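DTDP-4-dehydrorhamnose 3,5-epimerase (Bacillus anthracis str. Ames, PDB 3RYK) catalyses the epimerisation of dTDP-4-dehydro-6-deoxyglucose at C3 and C5 of the sugar ring, a step in the biosynthesis of dTDP-L-rhamnose. Local coordinates at residues A[28-42]-A[122-136]. Sequence-based numbering, arbitrary orientation.
Sequences IETNFTDAKLLEPRL and WRGYILSADNHRQLL
Strand 35-39 runs antiparallel to strand 134-136, Lys36 pairing with Leu136 and Leu38 with Gln134 through two backbone hydrogen bonds each, whereas strand 122-128 passes 9.8 Å from the axis of 35-39 and meets it through side chains. Leu37 and Leu135, the non-hydrogen-bonded pair between them, turn their side chains toward strand 122-128. Branched and wholly apolar, Leu37 suits this place: CD1 lies 3.5 Å from Leu127 CD2 and also packs obliquely against the Tyr125 ring. Leu135 CD1 sits 3.6 Å above the centre of that ring, and Arg123 CG lies over the opposite face, offset toward its rim. Tyrosine serves doubly here, its ring sandwiched between aliphatic groups and its hydroxyl meeting a water that donates to Asn31 OD1 and, weakly, to Ala35 O. These residues join the two antiparallel sheets of the jelly roll-like fold. Glu29 and Arg123 form a salt bridge. Arg123's long extended chain, with CG opposite the backbone N (chi1 -178°), carries its guanidinium to the carboxylate; NE donates to Glu29 OE2 at 3.0 Å, nearly straight at 166°, while the bond from NH2 to Glu29 OE1 is weak. Asn31 ND2 lies over one guanidinium face, the amide only 16° from parallel, but ND2 and NE, both donors, are not hydrogen-bonded. A classic beta bulge sets Ile28 and Glu29 together opposite Leu37, and Ile28 CD1 lies over one face of the Arg133 guanidinium, toward its rim, a tight 3.2 Å from NE. Beyond the paired strands, Leu42 CD1 makes a CH-pi contact 3.6 Å from the His132 ring centroid, and Phe49 meets the same ring edge-to-face.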
ATOM      1  N   ILE A  28       9.091  17.331  -1.836  1.00 26.14           N
ATOM      2  CA  ILE A  28       8.991  18.356  -0.795  1.00 26.38           C
ATOM      3  C   ILE A  28      10.387  18.870  -0.452  1.00 25.83           C
ATOM      4  O   ILE A  28      10.598  20.078  -0.305  1.00 27.40           O
ATOM      5  CB  ILE A  28       8.264  17.807   0.444  1.00 26.37           C
ATOM      6  CG1 ILE A  28       6.756  17.799   0.183  1.00 27.74           C
ATOM      7  CG2 ILE A  28       8.595  18.636   1.684  1.00 25.59           C
ATOM      8  CD1 ILE A  28       6.018  16.711   0.863  1.00 28.00           C
ATOM      9  N   GLU A  29      11.344  17.952  -0.327  1.00 25.12           N
ATOM     10  CA  GLU A  29      12.727  18.312  -0.027  1.00 24.37           C
ATOM     11  C   GLU A  29      13.619  17.106  -0.280  1.00 23.78           C
ATOM     12  O   GLU A  29      13.156  15.963  -0.251  1.00 23.02           O
ATOM     13  CB  GLU A  29      12.901  18.760   1.426  1.00 24.72           C
ATOM     14  CG  GLU A  29      12.564  17.676   2.453  1.00 25.14           C
ATOM     15  CD  GLU A  29      12.806  18.091   3.896  1.00 26.83           C
ATOM     16  OE1 GLU A  29      13.227  19.237   4.158  1.00 29.41           O
ATOM     17  OE2 GLU A  29      12.588  17.245   4.786  1.00 27.64           O
ATOM     18  N   THR A  30      14.890  17.388  -0.542  1.00 24.60           N
ATOM     19  CA  THR A  30      15.883  16.377  -0.789  1.00 25.19           C
ATOM     20  C   THR A  30      16.985  16.629   0.231  1.00 24.93           C
ATOM     21  O   THR A  30      17.395  17.772   0.448  1.00 25.03           O
ATOM     22  CB  THR A  30      16.485  16.455  -2.210  1.00 25.30           C
ATOM     23  OG1 THR A  30      15.453  16.338  -3.204  1.00 27.70           O
ATOM     24  CG2 THR A  30      17.512  15.345  -2.414  1.00 26.08           C
ATOM     25  N   ASN A  31      17.436  15.566   0.887  1.00 24.63           N
ATOM     26  CA  ASN A  31      18.499  15.666   1.864  1.00 24.87           C
ATOM     27  C   ASN A  31      19.504  14.535   1.667  1.00 24.08           C
ATOM     28  O   ASN A  31      19.178  13.467   1.167  1.00 25.19           O
ATOM     29  CB  ASN A  31      18.005  15.666   3.325  1.00 25.33           C
ATOM     30  CG  ASN A  31      17.077  16.829   3.653  1.00 25.55           C
ATOM     31  OD1 ASN A  31      15.936  16.876   3.211  1.00 25.97           O
ATOM     32  ND2 ASN A  31      17.539  17.719   4.526  1.00 28.36           N
ATOM     33  N   PHE A  32      20.740  14.804   2.052  1.00 23.64           N
ATOM     34  CA  PHE A  32      21.819  13.842   1.960  1.00 23.26           C
ATOM     35  C   PHE A  32      21.953  13.327   0.528  1.00 23.31           C
ATOM     36  O   PHE A  32      22.192  12.150   0.302  1.00 23.69           O
ATOM     37  CB  PHE A  32      21.591  12.716   2.982  1.00 23.85           C
ATOM     38  CG  PHE A  32      21.066  13.230   4.291  1.00 21.63           C
ATOM     39  CD1 PHE A  32      21.775  14.161   5.016  1.00 21.61           C
ATOM     40  CD2 PHE A  32      19.867  12.764   4.805  1.00 23.47           C
ATOM     41  CE1 PHE A  32      21.275  14.665   6.208  1.00 21.46           C
ATOM     42  CE2 PHE A  32      19.373  13.247   6.017  1.00 22.72           C
ATOM     43  CZ  PHE A  32      20.075  14.198   6.710  1.00 20.84           C
ATOM     44  N   THR A  33      21.745  14.244  -0.424  1.00 23.85           N
ATOM     45  CA  THR A  33      21.838  14.006  -1.865  1.00 24.21           C
ATOM     46  C   THR A  33      20.715  13.203  -2.522  1.00 23.76           C
ATOM     47  O   THR A  33      20.147  13.653  -3.526  1.00 24.89           O
ATOM     48  CB  THR A  33      23.211  13.347  -2.258  1.00 23.88           C
ATOM     49  OG1 THR A  33      24.300  14.085  -1.679  1.00 24.88           O
ATOM     50  CG2 THR A  33      23.386  13.300  -3.774  1.00 26.20           C
ATOM     51  N   ASP A  34      20.395  12.051  -1.938  1.00 23.30           N
ATOM     52  CA  ASP A  34      19.399  11.108  -2.445  1.00 23.50           C
ATOM     53  C   ASP A  34      18.088  10.882  -1.663  1.00 23.14           C
ATOM     54  O   ASP A  34      17.163  10.310  -2.223  1.00 23.96           O
ATOM     55  CB  ASP A  34      20.135   9.770  -2.564  1.00 24.20           C
ATOM     56  CG  ASP A  34      21.337   9.848  -3.514  1.00 25.77           C
ATOM     57  OD1 ASP A  34      21.192  10.341  -4.667  1.00 28.36           O
ATOM     58  OD2 ASP A  34      22.417   9.363  -3.122  1.00 28.12           O
ATOM     59  N   ALA A  35      18.015  11.283  -0.393  1.00 22.74           N
ATOM     60  CA  ALA A  35      16.783  11.091   0.402  1.00 22.33           C
ATOM     61  C   ALA A  35      15.742  12.099  -0.069  1.00 22.41           C
ATOM     62  O   ALA A  35      16.034  13.271  -0.178  1.00 25.15           O
ATOM     63  CB  ALA A  35      17.043  11.237   1.889  1.00 22.72           C
ATOM     64  N   LYS A  36      14.520  11.648  -0.306  1.00 22.02           N
ATOM     65  CA  LYS A  36      13.468  12.532  -0.810  1.00 21.64           C
ATOM     66  C   LYS A  36      12.148  12.414  -0.079  1.00 22.13           C
ATOM     67  O   LYS A  36      11.634  11.315   0.084  1.00 22.56           O
ATOM     68  CB  LYS A  36      13.253  12.204  -2.297  1.00 22.28           C
ATOM     69  CG  LYS A  36      14.469  12.480  -3.184  1.00 23.20           C
ATOM     70  CD  LYS A  36      14.290  11.912  -4.587  1.00 25.66           C
ATOM     71  CE  LYS A  36      15.484  12.177  -5.497  1.00 26.92           C
ATOM     72  NZ  LYS A  36      15.658  13.644  -5.757  1.00 30.41           N
ATOM     73  N   LEU A  37      11.630  13.550   0.380  1.00 21.86           N
ATOM     74  CA  LEU A  37      10.340  13.608   1.067  1.00 22.22           C
ATOM     75  C   LEU A  37       9.409  13.942  -0.089  1.00 22.48           C
ATOM     76  O   LEU A  37       9.597  14.957  -0.749  1.00 23.66           O
ATOM     77  CB  LEU A  37      10.292  14.682   2.150  1.00 22.36           C
ATOM     78  CG  LEU A  37       8.979  14.761   2.931  1.00 21.14           C
ATOM     79  CD1 LEU A  37       8.687  13.466   3.694  1.00 19.73           C
ATOM     80  CD2 LEU A  37       9.049  15.938   3.896  1.00 21.88           C
ATOM     81  N   LEU A  38       8.416  13.090  -0.328  1.00 23.20           N
ATOM     82  CA  LEU A  38       7.483  13.250  -1.442  1.00 23.67           C
ATOM     83  C   LEU A  38       6.019  13.425  -1.050  1.00 24.18           C
ATOM     84  O   LEU A  38       5.594  12.999   0.021  1.00 23.86           O
ATOM     85  CB  LEU A  38       7.558  11.972  -2.281  1.00 23.99           C
ATOM     86  CG  LEU A  38       8.931  11.518  -2.802  1.00 25.64           C
ATOM     87  CD1 LEU A  38       8.834  10.167  -3.550  1.00 28.05           C
ATOM     88  CD2 LEU A  38       9.543  12.581  -3.677  1.00 28.65           C
ATOM     89  N   GLU A  39       5.242  14.053  -1.938  1.00 24.49           N
ATOM     90  CA  GLU A  39       3.806  14.250  -1.689  1.00 25.34           C
ATOM     91  C   GLU A  39       3.005  13.919  -2.944  1.00 26.19           C
ATOM     92  O   GLU A  39       3.241  14.499  -4.013  1.00 26.43           O
ATOM     93  CB  GLU A  39       3.459  15.666  -1.242  1.00 25.64           C
ATOM     94  CG  GLU A  39       1.983  15.817  -0.927  1.00 27.79           C
ATOM     95  CD  GLU A  39       1.567  17.210  -0.480  1.00 27.55           C
ATOM     96  OE1 GLU A  39       0.446  17.315   0.056  1.00 28.00           O
ATOM     97  OE2 GLU A  39       2.327  18.188  -0.649  1.00 29.78           O
ATOM     98  N   PRO A  40       2.032  13.004  -2.812  1.00 26.34           N
ATOM     99  CA  PRO A  40       1.206  12.618  -3.938  1.00 26.60           C
ATOM    100  C   PRO A  40       0.087  13.636  -4.141  1.00 26.74           C
ATOM    101  O   PRO A  40      -0.365  14.269  -3.174  1.00 27.26           O
ATOM    102  CB  PRO A  40       0.599  11.302  -3.463  1.00 26.74           C
ATOM    103  CG  PRO A  40       0.395  11.539  -2.002  1.00 27.12           C
ATOM    104  CD  PRO A  40       1.604  12.315  -1.579  1.00 27.19           C
ATOM    105  N   ARG A  41      -0.344  13.798  -5.381  1.00 28.17           N
ATOM    106  CA  ARG A  41      -1.424  14.718  -5.717  1.00 28.70           C
ATOM    107  C   ARG A  41      -2.696  14.008  -5.291  1.00 28.49           C
ATOM    108  O   ARG A  41      -2.947  12.868  -5.692  1.00 29.98           O
ATOM    109  CB  ARG A  41      -1.419  14.994  -7.219  1.00 29.37           C
ATOM    110  CG  ARG A  41      -2.514  15.904  -7.799  1.00 31.55           C
ATOM    111  CD  ARG A  41      -2.519  17.326  -7.242  1.00 33.62           C
ATOM    112  NE  ARG A  41      -3.305  18.229  -8.104  1.00 36.11           N
ATOM    113  CZ  ARG A  41      -4.621  18.450  -8.030  1.00 36.33           C
ATOM    114  NH1 ARG A  41      -5.392  17.838  -7.131  1.00 35.41           N
ATOM    115  NH2 ARG A  41      -5.181  19.303  -8.888  1.00 36.86           N
ATOM    116  N   LEU A  42      -3.485  14.680  -4.462  1.00 29.16           N
ATOM    117  CA  LEU A  42      -4.719  14.127  -3.962  1.00 28.97           C
ATOM    118  C   LEU A  42      -5.850  14.759  -4.764  1.00 29.23           C
ATOM    119  O   LEU A  42      -5.725  15.906  -5.215  1.00 28.87           O
ATOM    120  CB  LEU A  42      -4.835  14.506  -2.485  1.00 29.55           C
ATOM    121  CG  LEU A  42      -5.675  13.662  -1.540  1.00 31.12           C
ATOM    122  CD1 LEU A  42      -4.710  12.711  -0.876  1.00 31.57           C
ATOM    123  CD2 LEU A  42      -6.312  14.504  -0.476  1.00 32.46           C
ATOM    124  N   TRP A 122      21.619  12.793  10.316  1.00 23.11           N
ATOM    125  CA  TRP A 122      20.261  12.262  10.324  1.00 22.86           C
ATOM    126  C   TRP A 122      19.203  13.335  10.150  1.00 22.40           C
ATOM    127  O   TRP A 122      19.487  14.533  10.205  1.00 23.35           O
ATOM    128  CB  TRP A 122      19.988  11.537  11.646  1.00 22.86           C
ATOM    129  CG  TRP A 122      20.153  12.403  12.846  1.00 25.12           C
ATOM    130  CD1 TRP A 122      21.297  12.586  13.565  1.00 26.32           C
ATOM    131  CD2 TRP A 122      19.153  13.212  13.478  1.00 24.03           C
ATOM    132  NE1 TRP A 122      21.075  13.462  14.592  1.00 26.56           N
ATOM    133  CE2 TRP A 122      19.769  13.865  14.559  1.00 25.82           C
ATOM    134  CE3 TRP A 122      17.797  13.461  13.225  1.00 23.14           C
ATOM    135  CZ2 TRP A 122      19.073  14.742  15.398  1.00 26.61           C
ATOM    136  CZ3 TRP A 122      17.121  14.329  14.050  1.00 25.41           C
ATOM    137  CH2 TRP A 122      17.757  14.961  15.119  1.00 25.36           C
ATOM    138  N   ARG A 123      17.973  12.891   9.928  1.00 22.87           N
ATOM    139  CA  ARG A 123      16.861  13.825   9.792  1.00 22.01           C
ATOM    140  C   ARG A 123      15.555  13.161  10.207  1.00 20.81           C
ATOM    141  O   ARG A 123      15.292  12.007   9.854  1.00 21.46           O
ATOM    142  CB  ARG A 123      16.784  14.444   8.399  1.00 22.38           C
ATOM    143  CG  ARG A 123      15.654  15.484   8.222  1.00 23.35           C
ATOM    144  CD  ARG A 123      15.878  16.299   6.950  1.00 24.25           C
ATOM    145  NE  ARG A 123      14.877  17.350   6.740  1.00 26.10           N
ATOM    146  CZ  ARG A 123      14.906  18.549   7.320  1.00 26.68           C
ATOM    147  NH1 ARG A 123      15.850  18.848   8.205  1.00 27.84           N
ATOM    148  NH2 ARG A 123      13.950  19.446   7.055  1.00 28.23           N
ATOM    149  N   GLY A 124      14.775  13.913  10.977  1.00 20.66           N
ATOM    150  CA  GLY A 124      13.477  13.486  11.493  1.00 20.22           C
ATOM    151  C   GLY A 124      12.314  14.082  10.713  1.00 20.30           C
ATOM    152  O   GLY A 124      12.176  15.307  10.651  1.00 21.92           O
ATOM    153  N   TYR A 125      11.476  13.214  10.140  1.00 19.99           N
ATOM    154  CA  TYR A 125      10.316  13.622   9.336  1.00 18.61           C
ATOM    155  C   TYR A 125       9.004  13.110   9.932  1.00 19.34           C
ATOM    156  O   TYR A 125       8.939  11.994  10.491  1.00 21.74           O
ATOM    157  CB  TYR A 125      10.384  12.955   7.967  1.00 18.19           C
ATOM    158  CG  TYR A 125      11.670  13.088   7.207  1.00 17.66           C
ATOM    159  CD1 TYR A 125      11.832  14.055   6.227  1.00 17.03           C
ATOM    160  CD2 TYR A 125      12.714  12.217   7.437  1.00 18.43           C
ATOM    161  CE1 TYR A 125      13.004  14.151   5.497  1.00 19.11           C
ATOM    162  CE2 TYR A 125      13.891  12.308   6.731  1.00 19.36           C
ATOM    163  CZ  TYR A 125      14.034  13.280   5.752  1.00 18.56           C
ATOM    164  OH  TYR A 125      15.208  13.358   5.039  1.00 24.00           O
ATOM    165  N   ILE A 126       7.950  13.907   9.793  1.00 17.05           N
ATOM    166  CA  ILE A 126       6.638  13.528  10.289  1.00 18.07           C
ATOM    167  C   ILE A 126       5.826  13.078   9.083  1.00 17.89           C
ATOM    168  O   ILE A 126       5.509  13.903   8.213  1.00 19.16           O
ATOM    169  CB  ILE A 126       5.909  14.666  11.060  1.00 18.32           C
ATOM    170  CG1 ILE A 126       6.677  15.070  12.336  1.00 21.16           C
ATOM    171  CG2 ILE A 126       4.504  14.249  11.413  1.00 18.14           C
ATOM    172  CD1 ILE A 126       6.061  16.258  13.095  1.00 22.51           C
ATOM    173  N   LEU A 127       5.505  11.788   9.054  1.00 18.26           N
ATOM    174  CA  LEU A 127       4.735  11.154   8.011  1.00 18.29           C
ATOM    175  C   LEU A 127       3.410  10.754   8.665  1.00 18.00           C
ATOM    176  O   LEU A 127       3.375  10.166   9.763  1.00 17.55           O
ATOM    177  CB  LEU A 127       5.490   9.955   7.442  1.00 18.71           C
ATOM    178  CG  LEU A 127       6.916  10.252   6.941  1.00 18.02           C
ATOM    179  CD1 LEU A 127       7.598   9.015   6.347  1.00 20.45           C
ATOM    180  CD2 LEU A 127       6.895  11.388   5.924  1.00 18.72           C
ATOM    181  N   SER A 128       2.302  11.090   8.020  1.00 17.87           N
ATOM    182  CA  SER A 128       0.997  10.767   8.580  1.00 17.41           C
ATOM    183  C   SER A 128      -0.074  10.403   7.553  1.00 17.74           C
ATOM    184  O   SER A 128       0.106  10.570   6.341  1.00 17.44           O
ATOM    185  CB  SER A 128       0.506  11.932   9.423  1.00 16.98           C
ATOM    186  OG  SER A 128       0.238  13.065   8.582  1.00 20.10           O
ATOM    187  N   ALA A 129      -1.197   9.912   8.069  1.00 18.76           N
ATOM    188  CA  ALA A 129      -2.309   9.520   7.245  1.00 18.87           C
ATOM    189  C   ALA A 129      -2.884  10.786   6.638  1.00 19.55           C
ATOM    190  O   ALA A 129      -3.300  10.770   5.487  1.00 19.87           O
ATOM    191  CB  ALA A 129      -3.358   8.784   8.063  1.00 19.98           C
ATOM    192  N   ASP A 130      -2.875  11.876   7.398  1.00 20.05           N
ATOM    193  CA  ASP A 130      -3.405  13.174   6.911  1.00 21.40           C
ATOM    194  C   ASP A 130      -2.511  13.889   5.908  1.00 21.20           C
ATOM    195  O   ASP A 130      -3.040  14.482   4.963  1.00 21.89           O
ATOM    196  CB  ASP A 130      -3.806  14.080   8.078  1.00 22.47           C
ATOM    197  CG  ASP A 130      -5.098  13.612   8.757  1.00 24.19           C
ATOM    198  OD1 ASP A 130      -6.206  13.904   8.222  1.00 27.34           O
ATOM    199  OD2 ASP A 130      -5.006  13.044   9.862  1.00 27.66           O
ATOM    200  N   ASN A 131      -1.184  13.824   6.060  1.00 20.76           N
ATOM    201  CA  ASN A 131      -0.308  14.524   5.085  1.00 20.28           C
ATOM    202  C   ASN A 131       0.042  13.693   3.835  1.00 19.91           C
ATOM    203  O   ASN A 131       0.514  14.243   2.832  1.00 20.68           O
ATOM    204  CB  ASN A 131       0.928  15.221   5.724  1.00 19.99           C
ATOM    205  CG  ASN A 131       1.985  14.267   6.265  1.00 20.83           C
ATOM    206  OD1 ASN A 131       2.024  13.098   5.917  1.00 21.16           O
ATOM    207  ND2 ASN A 131       2.892  14.806   7.068  1.00 20.74           N
ATOM    208  N   HIS A 132      -0.178  12.372   3.919  1.00 18.88           N
ATOM    209  CA  HIS A 132       0.060  11.406   2.853  1.00 18.77           C
ATOM    210  C   HIS A 132       1.507  11.433   2.336  1.00 17.99           C
ATOM    211  O   HIS A 132       1.786  10.949   1.219  1.00 18.01           O
ATOM    212  CB  HIS A 132      -0.888  11.671   1.663  1.00 19.18           C
ATOM    213  CG  HIS A 132      -2.331  11.785   2.050  1.00 21.47           C
ATOM    214  ND1 HIS A 132      -3.139  10.687   2.264  1.00 25.59           N
ATOM    215  CD2 HIS A 132      -3.113  12.873   2.245  1.00 23.33           C
ATOM    216  CE1 HIS A 132      -4.350  11.101   2.599  1.00 25.80           C
ATOM    217  NE2 HIS A 132      -4.357  12.423   2.595  1.00 24.82           N
ATOM    218  N   ARG A 133       2.430  11.957   3.144  1.00 18.05           N
ATOM    219  CA  ARG A 133       3.814  12.070   2.737  1.00 18.03           C
ATOM    220  C   ARG A 133       4.539  10.768   2.700  1.00 18.41           C
ATOM    221  O   ARG A 133       4.159   9.829   3.392  1.00 20.57           O
ATOM    222  CB  ARG A 133       4.568  13.129   3.553  1.00 17.32           C
ATOM    223  CG  ARG A 133       4.084  14.554   3.232  1.00 18.66           C
ATOM    224  CD  ARG A 133       4.834  15.614   3.997  1.00 17.21           C
ATOM    225  NE  ARG A 133       4.345  16.950   3.588  1.00 18.59           N
ATOM    226  CZ  ARG A 133       4.875  18.100   4.002  1.00 18.51           C
ATOM    227  NH1 ARG A 133       5.905  18.120   4.835  1.00 20.01           N
ATOM    228  NH2 ARG A 133       4.393  19.259   3.553  1.00 20.98           N
ATOM    229  N   GLN A 134       5.552  10.712   1.844  1.00 19.03           N
ATOM    230  CA  GLN A 134       6.350   9.508   1.690  1.00 19.03           C
ATOM    231  C   GLN A 134       7.811   9.881   1.774  1.00 18.82           C
ATOM    232  O   GLN A 134       8.189  11.015   1.549  1.00 18.70           O
ATOM    233  CB  GLN A 134       6.036   8.815   0.363  1.00 19.70           C
ATOM    234  CG  GLN A 134       4.533   8.560   0.162  1.00 20.83           C
ATOM    235  CD  GLN A 134       4.202   7.655  -1.014  1.00 23.29           C
ATOM    236  OE1 GLN A 134       5.063   6.956  -1.559  1.00 25.93           O
ATOM    237  NE2 GLN A 134       2.934   7.645  -1.395  1.00 25.33           N
ATOM    238  N   LEU A 135       8.629   8.925   2.181  1.00 18.17           N
ATOM    239  CA  LEU A 135      10.054   9.164   2.293  1.00 19.16           C
ATOM    240  C   LEU A 135      10.788   8.090   1.502  1.00 19.60           C
ATOM    241  O   LEU A 135      10.510   6.898   1.671  1.00 20.84           O
ATOM    242  CB  LEU A 135      10.479   9.118   3.756  1.00 18.93           C
ATOM    243  CG  LEU A 135      11.948   9.398   4.042  1.00 20.18           C
ATOM    244  CD1 LEU A 135      12.328  10.819   3.651  1.00 21.60           C
ATOM    245  CD2 LEU A 135      12.228   9.161   5.522  1.00 19.82           C
ATOM    246  N   LEU A 136      11.697   8.516   0.625  1.00 20.22           N
ATOM    247  CA  LEU A 136      12.493   7.622  -0.193  1.00 21.10           C
ATOM    248  C   LEU A 136      13.802   7.530   0.588  1.00 21.30           C
ATOM    249  O   LEU A 136      14.513   8.526   0.735  1.00 20.94           O
ATOM    250  CB  LEU A 136      12.703   8.189  -1.608  1.00 20.67           C
ATOM    251  CG  LEU A 136      13.427   7.318  -2.657  1.00 22.07           C
ATOM    252  CD1 LEU A 136      14.897   7.032  -2.314  1.00 24.01           C
ATOM    253  CD2 LEU A 136      12.661   6.030  -2.875  1.00 23.28           C
TER
HETATM  254  O   HOH W   1      14.767  14.280   2.576  1.00 26.12           O